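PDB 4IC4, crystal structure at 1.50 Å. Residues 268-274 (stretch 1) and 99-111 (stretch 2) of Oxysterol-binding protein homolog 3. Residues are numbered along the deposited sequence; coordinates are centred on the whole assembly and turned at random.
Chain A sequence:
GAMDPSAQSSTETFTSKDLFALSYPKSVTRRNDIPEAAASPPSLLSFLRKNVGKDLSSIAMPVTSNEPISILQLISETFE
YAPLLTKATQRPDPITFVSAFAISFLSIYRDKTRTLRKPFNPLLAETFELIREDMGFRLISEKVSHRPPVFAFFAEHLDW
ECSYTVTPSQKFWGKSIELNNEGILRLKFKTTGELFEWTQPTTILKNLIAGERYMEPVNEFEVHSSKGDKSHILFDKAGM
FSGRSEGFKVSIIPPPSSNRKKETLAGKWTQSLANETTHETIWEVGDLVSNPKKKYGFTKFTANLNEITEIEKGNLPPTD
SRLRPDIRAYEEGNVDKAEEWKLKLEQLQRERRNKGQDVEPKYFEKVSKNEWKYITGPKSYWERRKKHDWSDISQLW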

ATOM      1  N   LYS A 268      -6.825  -2.650 -18.749  1.00 14.22           N
ATOM      2  CA  LYS A 268      -5.460  -3.021 -18.405  1.00 12.94           C
ATOM      3  C   LYS A 268      -5.133  -2.293 -17.108  1.00 12.49           C
ATOM      4  O   LYS A 268      -5.402  -1.096 -16.988  1.00 12.24           O
ATOM      5  CB  LYS A 268      -4.490  -2.586 -19.507  1.00 15.05           C
ATOM      6  CG  LYS A 268      -4.672  -3.322 -20.826  1.00 17.21           C
ATOM      7  CD  LYS A 268      -3.629  -2.888 -21.845  1.00 20.43           C
ATOM      8  CE  LYS A 268      -3.719  -3.716 -23.118  1.00 23.67           C
ATOM      9  NZ  LYS A 268      -2.712  -3.274 -24.126  1.00 27.45           N
ATOM     10  N   TRP A 269      -4.567  -3.004 -16.137  1.00 13.40           N
ATOM     11  CA  TRP A 269      -4.244  -2.372 -14.862  1.00 12.96           C
ATOM     12  C   TRP A 269      -3.133  -1.341 -14.983  1.00 13.78           C
ATOM     13  O   TRP A 269      -2.841  -0.612 -14.036  1.00 13.04           O
ATOM     14  CB  TRP A 269      -3.875  -3.420 -13.807  1.00 11.80           C
ATOM     15  CG  TRP A 269      -2.799  -4.373 -14.217  1.00 10.62           C
ATOM     16  CD1 TRP A 269      -2.965  -5.599 -14.799  1.00 13.51           C
ATOM     17  CD2 TRP A 269      -1.390  -4.182 -14.074  1.00 12.92           C
ATOM     18  NE1 TRP A 269      -1.742  -6.184 -15.024  1.00 12.76           N
ATOM     19  CE2 TRP A 269      -0.757  -5.335 -14.590  1.00 13.39           C
ATOM     20  CE3 TRP A 269      -0.597  -3.148 -13.558  1.00 13.92           C
ATOM     21  CZ2 TRP A 269       0.634  -5.484 -14.606  1.00 12.83           C
ATOM     22  CZ3 TRP A 269       0.785  -3.294 -13.574  1.00 13.53           C
ATOM     23  CH2 TRP A 269       1.387  -4.455 -14.096  1.00 13.74           C
ATOM     24  N   THR A 270      -2.522  -1.278 -16.160  1.00 13.26           N
ATOM     25  CA  THR A 270      -1.455  -0.325 -16.422  1.00 14.42           C
ATOM     26  C   THR A 270      -1.994   0.942 -17.076  1.00 14.38           C
ATOM     27  O   THR A 270      -1.242   1.893 -17.301  1.00 15.99           O
ATOM     28  CB  THR A 270      -0.414  -0.919 -17.384  1.00 13.21           C
ATOM     29  OG1 THR A 270      -1.075  -1.327 -18.590  1.00 15.88           O
ATOM     30  CG2 THR A 270       0.280  -2.115 -16.759  1.00 13.53           C
ATOM     31  N   GLN A 271      -3.291   0.974 -17.374  1.00 16.27           N
ATOM     32  CA  GLN A 271      -3.844   2.140 -18.058  1.00 17.25           C
ATOM     33  C   GLN A 271      -5.268   2.565 -17.705  1.00 16.19           C
ATOM     34  O   GLN A 271      -5.482   3.681 -17.243  1.00 14.17           O
ATOM     35  CB  GLN A 271      -3.760   1.913 -19.571  1.00 21.09           C
ATOM     36  CG  GLN A 271      -3.641   3.175 -20.428  1.00 27.64           C
ATOM     37  CD  GLN A 271      -4.774   4.167 -20.223  1.00 31.27           C
ATOM     38  OE1 GLN A 271      -4.762   4.961 -19.279  1.00 33.16           O
ATOM     39  NE2 GLN A 271      -5.762   4.126 -21.111  1.00 32.94           N
ATOM     40  N   SER A 272      -6.247   1.692 -17.927  1.00 14.88           N
ATOM     41  CA  SER A 272      -7.631   2.065 -17.660  1.00 14.78           C
ATOM     42  C   SER A 272      -8.594   0.891 -17.592  1.00 13.96           C
ATOM     43  O   SER A 272      -8.234  -0.240 -17.893  1.00 14.95           O
ATOM     44  CB  SER A 272      -8.118   3.022 -18.744  1.00 15.27           C
ATOM     45  OG  SER A 272      -8.114   2.371 -20.002  1.00 17.15           O
ATOM     46  N   LEU A 273      -9.829   1.193 -17.209  1.00 14.10           N
ATOM     47  CA  LEU A 273     -10.886   0.196 -17.092  1.00 13.99           C
ATOM     48  C   LEU A 273     -12.178   0.805 -17.620  1.00 14.30           C
ATOM     49  O   LEU A 273     -12.512   1.945 -17.297  1.00 13.35           O
ATOM     50  CB  LEU A 273     -11.060  -0.212 -15.626  1.00 14.76           C
ATOM     51  CG  LEU A 273     -12.228  -1.129 -15.258  1.00 14.20           C
ATOM     52  CD1 LEU A 273     -12.148  -2.415 -16.069  1.00 15.52           C
ATOM     53  CD2 LEU A 273     -12.183  -1.440 -13.768  1.00 16.64           C
ATOM     54  N   ALA A 274     -12.906   0.049 -18.438  1.00 12.80           N
ATOM     55  CA  ALA A 274     -14.155   0.549 -18.991  1.00 15.38           C
ATOM     56  C   ALA A 274     -15.272  -0.482 -18.930  1.00 14.54           C
ATOM     57  O   ALA A 274     -15.027  -1.682 -18.786  1.00 16.56           O
ATOM     58  CB  ALA A 274     -13.943   0.995 -20.439  1.00 14.19           C
TER
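Stretch 2 99-111: SAFAISFLSIYRD

Stretch 2 enters as the last part of a helix, continues through a 3-10 segment at 105-108 and leaves as a loop. Stretch 1 is a tight turn closed by backbone hydrogen bonds, Lys268 N to Ser272 O at 2.9 Å and Gln271 N to Lys268 O at 3.0 Å, leading into a strand at 272-274. The two run in opposite senses: Leu273 lies nearest Ala100, with CA atoms 7.1 Å apart, while Thr270 lies nearest Ser107, with CA atoms only 5.0 Å apart. The backbones therefore draw together at the turn, where Ser107 lies alongside with its CA-to-CB bond sideways, and stand farther apart where leucine and alanine side chains fill the space. Touching residues are at least 159 positions apart in sequence, and together the two surfaces bury 391 Å².

Apolar packing carries most of the contact, and Trp269 dominates it, with 119 Å² covered. Its CA-to-CB bond points toward stretch 2, and chi1 is p. Trp269 CB meets Ile103 CG2 at 4.2 Å, Trp269 CE3 lies 4.0 Å from Leu106 CB, and Trp269 CZ3 reaches Tyr109 CB at 4.3 Å. CB thus meets Ile103 while the ring lies against Leu106 and Tyr109, so one residue touches positions three apart. A smaller contact extends the packing along the strand: Leu273, chi1 t, brings CD2 to 3.8 Å from Ala100 CB.

The second kind of contact involves the backbone. Trp269 CE3 is 3.4 Å from Leu106 O, and Trp269 CZ3, at the ring edge, is 4.0 Å from both Tyr109 C and Arg110 N. At the closest approach of the backbones, Trp269 O sits 3.2 Å from Ser107 CB; this carbonyl is buried with no partner anywhere in the model. Thr270 O approaches Arg110 CD at 3.5 Å, and Thr270 CB lies 4.0 Å from Arg110 CB, so the arginine contributes its aliphatic part here.

No hydrogen bond crosses the interface. Within stretch 2, Ser104 OG donates to Phe101 O at 2.7 Å and Ser107 OG to Ser104 O at 2.6 Å, which turns both hydroxyls back onto their own backbone. Arg110 NH1 donates to Ser107 O at 2.9 Å, turning the guanidinium back to that carbonyl, while Trp269 NE1 and Thr270 OG1 are bonded elsewhere in the structure. The contact between the stretches is van der Waals packing, and each backbone carries its own hydrogen bonds.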

ATOM      1  N   SER A  99     -14.860  -2.232  -7.482  1.00 12.34           N
ATOM      2  CA  SER A  99     -13.995  -3.172  -8.185  1.00 12.60           C
ATOM      3  C   SER A  99     -12.838  -2.420  -8.843  1.00 11.13           C
ATOM      4  O   SER A  99     -11.689  -2.860  -8.796  1.00 11.80           O
ATOM      5  CB  SER A  99     -14.787  -3.937  -9.246  1.00 14.12           C
ATOM      6  OG  SER A  99     -15.771  -4.757  -8.641  1.00 13.89           O
ATOM      7  N   ALA A 100     -13.143  -1.284  -9.461  1.00 10.94           N
ATOM      8  CA  ALA A 100     -12.110  -0.477 -10.103  1.00 10.11           C
ATOM      9  C   ALA A 100     -11.097  -0.061  -9.039  1.00  9.52           C
ATOM     10  O   ALA A 100      -9.884  -0.109  -9.260  1.00  9.99           O
ATOM     11  CB  ALA A 100     -12.734   0.763 -10.750  1.00 10.97           C
ATOM     12  N   PHE A 101     -11.602   0.352  -7.883  1.00  9.72           N
ATOM     13  CA  PHE A 101     -10.730   0.764  -6.790  1.00  9.73           C
ATOM     14  C   PHE A 101      -9.832  -0.388  -6.349  1.00  8.88           C
ATOM     15  O   PHE A 101      -8.632  -0.210  -6.160  1.00 10.42           O
ATOM     16  CB  PHE A 101     -11.559   1.243  -5.595  1.00  8.72           C
ATOM     17  CG  PHE A 101     -10.730   1.597  -4.390  1.00  8.10           C
ATOM     18  CD1 PHE A 101     -10.027   2.798  -4.342  1.00  8.74           C
ATOM     19  CD2 PHE A 101     -10.625   0.714  -3.322  1.00  9.32           C
ATOM     20  CE1 PHE A 101      -9.226   3.113  -3.242  1.00  8.54           C
ATOM     21  CE2 PHE A 101      -9.825   1.020  -2.215  1.00  9.86           C
ATOM     22  CZ  PHE A 101      -9.125   2.225  -2.178  1.00 10.04           C
ATOM     23  N   ALA A 102     -10.419  -1.573  -6.201  1.00  9.90           N
ATOM     24  CA  ALA A 102      -9.677  -2.751  -5.762  1.00  9.17           C
ATOM     25  C   ALA A 102      -8.517  -3.128  -6.677  1.00  9.47           C
ATOM     26  O   ALA A 102      -7.483  -3.610  -6.216  1.00  9.88           O
ATOM     27  CB  ALA A 102     -10.626  -3.935  -5.618  1.00 10.45           C
ATOM     28  N   ILE A 103      -8.694  -2.910  -7.975  1.00  9.97           N
ATOM     29  CA  ILE A 103      -7.670  -3.233  -8.959  1.00 11.03           C
ATOM     30  C   ILE A 103      -6.660  -2.102  -9.167  1.00  9.85           C
ATOM     31  O   ILE A 103      -5.493  -2.352  -9.481  1.00 11.25           O
ATOM     32  CB  ILE A 103      -8.324  -3.546 -10.328  1.00 14.92           C
ATOM     33  CG1 ILE A 103      -9.208  -4.789 -10.209  1.00 15.40           C
ATOM     34  CG2 ILE A 103      -7.255  -3.743 -11.394  1.00 17.62           C
ATOM     35  CD1 ILE A 103     -10.078  -5.043 -11.430  1.00 21.38           C
ATOM     36  N   SER A 104      -7.106  -0.865  -8.971  1.00 10.80           N
ATOM     37  CA  SER A 104      -6.267   0.302  -9.220  1.00 10.50           C
ATOM     38  C   SER A 104      -4.878   0.341  -8.605  1.00  9.62           C
ATOM     39  O   SER A 104      -3.950   0.856  -9.230  1.00 10.55           O
ATOM     40  CB  SER A 104      -7.013   1.586  -8.839  1.00  9.67           C
ATOM     41  OG  SER A 104      -7.228   1.676  -7.444  1.00 10.30           O
ATOM     42  N   PHE A 105      -4.717  -0.197  -7.402  1.00 10.51           N
ATOM     43  CA  PHE A 105      -3.413  -0.147  -6.755  1.00 10.33           C
ATOM     44  C   PHE A 105      -2.311  -0.824  -7.571  1.00 10.25           C
ATOM     45  O   PHE A 105      -1.138  -0.468  -7.446  1.00 10.08           O
ATOM     46  CB  PHE A 105      -3.473  -0.773  -5.358  1.00 11.78           C
ATOM     47  CG  PHE A 105      -3.335  -2.261  -5.360  1.00 11.33           C
ATOM     48  CD1 PHE A 105      -4.394  -3.072  -5.743  1.00 11.25           C
ATOM     49  CD2 PHE A 105      -2.123  -2.856  -5.015  1.00 10.53           C
ATOM     50  CE1 PHE A 105      -4.251  -4.456  -5.787  1.00 12.94           C
ATOM     51  CE2 PHE A 105      -1.968  -4.242  -5.055  1.00 13.33           C
ATOM     52  CZ  PHE A 105      -3.036  -5.044  -5.442  1.00 12.42           C
ATOM     53  N   LEU A 106      -2.679  -1.796  -8.402  1.00  9.59           N
ATOM     54  CA  LEU A 106      -1.691  -2.503  -9.215  1.00  9.75           C
ATOM     55  C   LEU A 106      -0.942  -1.572 -10.159  1.00 10.28           C
ATOM     56  O   LEU A 106       0.208  -1.830 -10.512  1.00  9.63           O
ATOM     57  CB  LEU A 106      -2.364  -3.599 -10.042  1.00 10.64           C
ATOM     58  CG  LEU A 106      -2.920  -4.794  -9.277  1.00  9.89           C
ATOM     59  CD1 LEU A 106      -3.790  -5.625 -10.215  1.00 12.21           C
ATOM     60  CD2 LEU A 106      -1.776  -5.627  -8.718  1.00 12.58           C
ATOM     61  N   SER A 107      -1.596  -0.484 -10.551  1.00  8.24           N
ATOM     62  CA  SER A 107      -1.020   0.474 -11.488  1.00  8.29           C
ATOM     63  C   SER A 107       0.304   1.110 -11.078  1.00  8.13           C
ATOM     64  O   SER A 107       1.009   1.658 -11.926  1.00  9.63           O
ATOM     65  CB  SER A 107      -2.035   1.584 -11.799  1.00  8.46           C
ATOM     66  OG  SER A 107      -2.322   2.364 -10.647  1.00 10.07           O
ATOM     67  N   ILE A 108       0.651   1.059  -9.795  1.00  8.52           N
ATOM     68  CA  ILE A 108       1.914   1.668  -9.381  1.00  8.60           C
ATOM     69  C   ILE A 108       3.110   0.900  -9.936  1.00  9.83           C
ATOM     70  O   ILE A 108       4.236   1.390  -9.903  1.00 11.14           O
ATOM     71  CB  ILE A 108       2.056   1.768  -7.833  1.00  9.34           C
ATOM     72  CG1 ILE A 108       2.078   0.379  -7.194  1.00  9.36           C
ATOM     73  CG2 ILE A 108       0.929   2.628  -7.269  1.00 10.11           C
ATOM     74  CD1 ILE A 108       2.404   0.402  -5.706  1.00 11.49           C
ATOM     75  N   TYR A 109       2.857  -0.294 -10.461  1.00  9.02           N
ATOM     76  CA  TYR A 109       3.924  -1.115 -11.017  1.00 10.53           C
ATOM     77  C   TYR A 109       3.959  -1.062 -12.539  1.00 10.63           C
ATOM     78  O   TYR A 109       4.646  -1.867 -13.170  1.00 11.98           O
ATOM     79  CB  TYR A 109       3.756  -2.563 -10.555  1.00 11.01           C
ATOM     80  CG  TYR A 109       3.815  -2.714  -9.055  1.00 12.08           C
ATOM     81  CD1 TYR A 109       4.979  -2.406  -8.357  1.00 11.72           C
ATOM     82  CD2 TYR A 109       2.696  -3.127  -8.329  1.00 13.62           C
ATOM     83  CE1 TYR A 109       5.037  -2.499  -6.971  1.00 12.34           C
ATOM     84  CE2 TYR A 109       2.741  -3.223  -6.934  1.00 12.78           C
ATOM     85  CZ  TYR A 109       3.919  -2.904  -6.265  1.00 12.57           C
ATOM     86  OH  TYR A 109       3.990  -2.967  -4.894  1.00 14.00           O
ATOM     87  N   ARG A 110       3.238  -0.115 -13.134  1.00 10.54           N
ATOM     88  CA  ARG A 110       3.226  -0.024 -14.590  1.00 10.84           C
ATOM     89  C   ARG A 110       4.614   0.270 -15.143  1.00 11.77           C
ATOM     90  O   ARG A 110       4.989  -0.263 -16.190  1.00 12.44           O
ATOM     91  CB  ARG A 110       2.192   1.002 -15.079  1.00 11.30           C
ATOM     92  CG  ARG A 110       2.332   2.443 -14.606  1.00 11.01           C
ATOM     93  CD  ARG A 110       1.074   3.174 -15.072  1.00 10.34           C
ATOM     94  NE  ARG A 110       1.000   4.611 -14.815  1.00 10.63           N
ATOM     95  CZ  ARG A 110       0.723   5.162 -13.636  1.00  9.88           C
ATOM     96  NH1 ARG A 110       0.512   4.403 -12.570  1.00  9.13           N
ATOM     97  NH2 ARG A 110       0.588   6.479 -13.541  1.00 10.85           N
ATOM     98  N   ASP A 111       5.373   1.120 -14.458  1.00 11.84           N
ATOM     99  CA  ASP A 111       6.739   1.389 -14.888  1.00 12.31           C
ATOM    100  C   ASP A 111       7.548   0.322 -14.159  1.00 13.27           C
ATOM    101  O   ASP A 111       7.661   0.344 -12.929  1.00 12.37           O
ATOM    102  CB  ASP A 111       7.213   2.776 -14.450  1.00 12.91           C
ATOM    103  CG  ASP A 111       8.603   3.103 -14.969  1.00 15.59           C
ATOM    104  OD1 ASP A 111       9.470   2.207 -14.931  1.00 14.70           O
ATOM    105  OD2 ASP A 111       8.831   4.252 -15.408  1.00 18.68           O
TER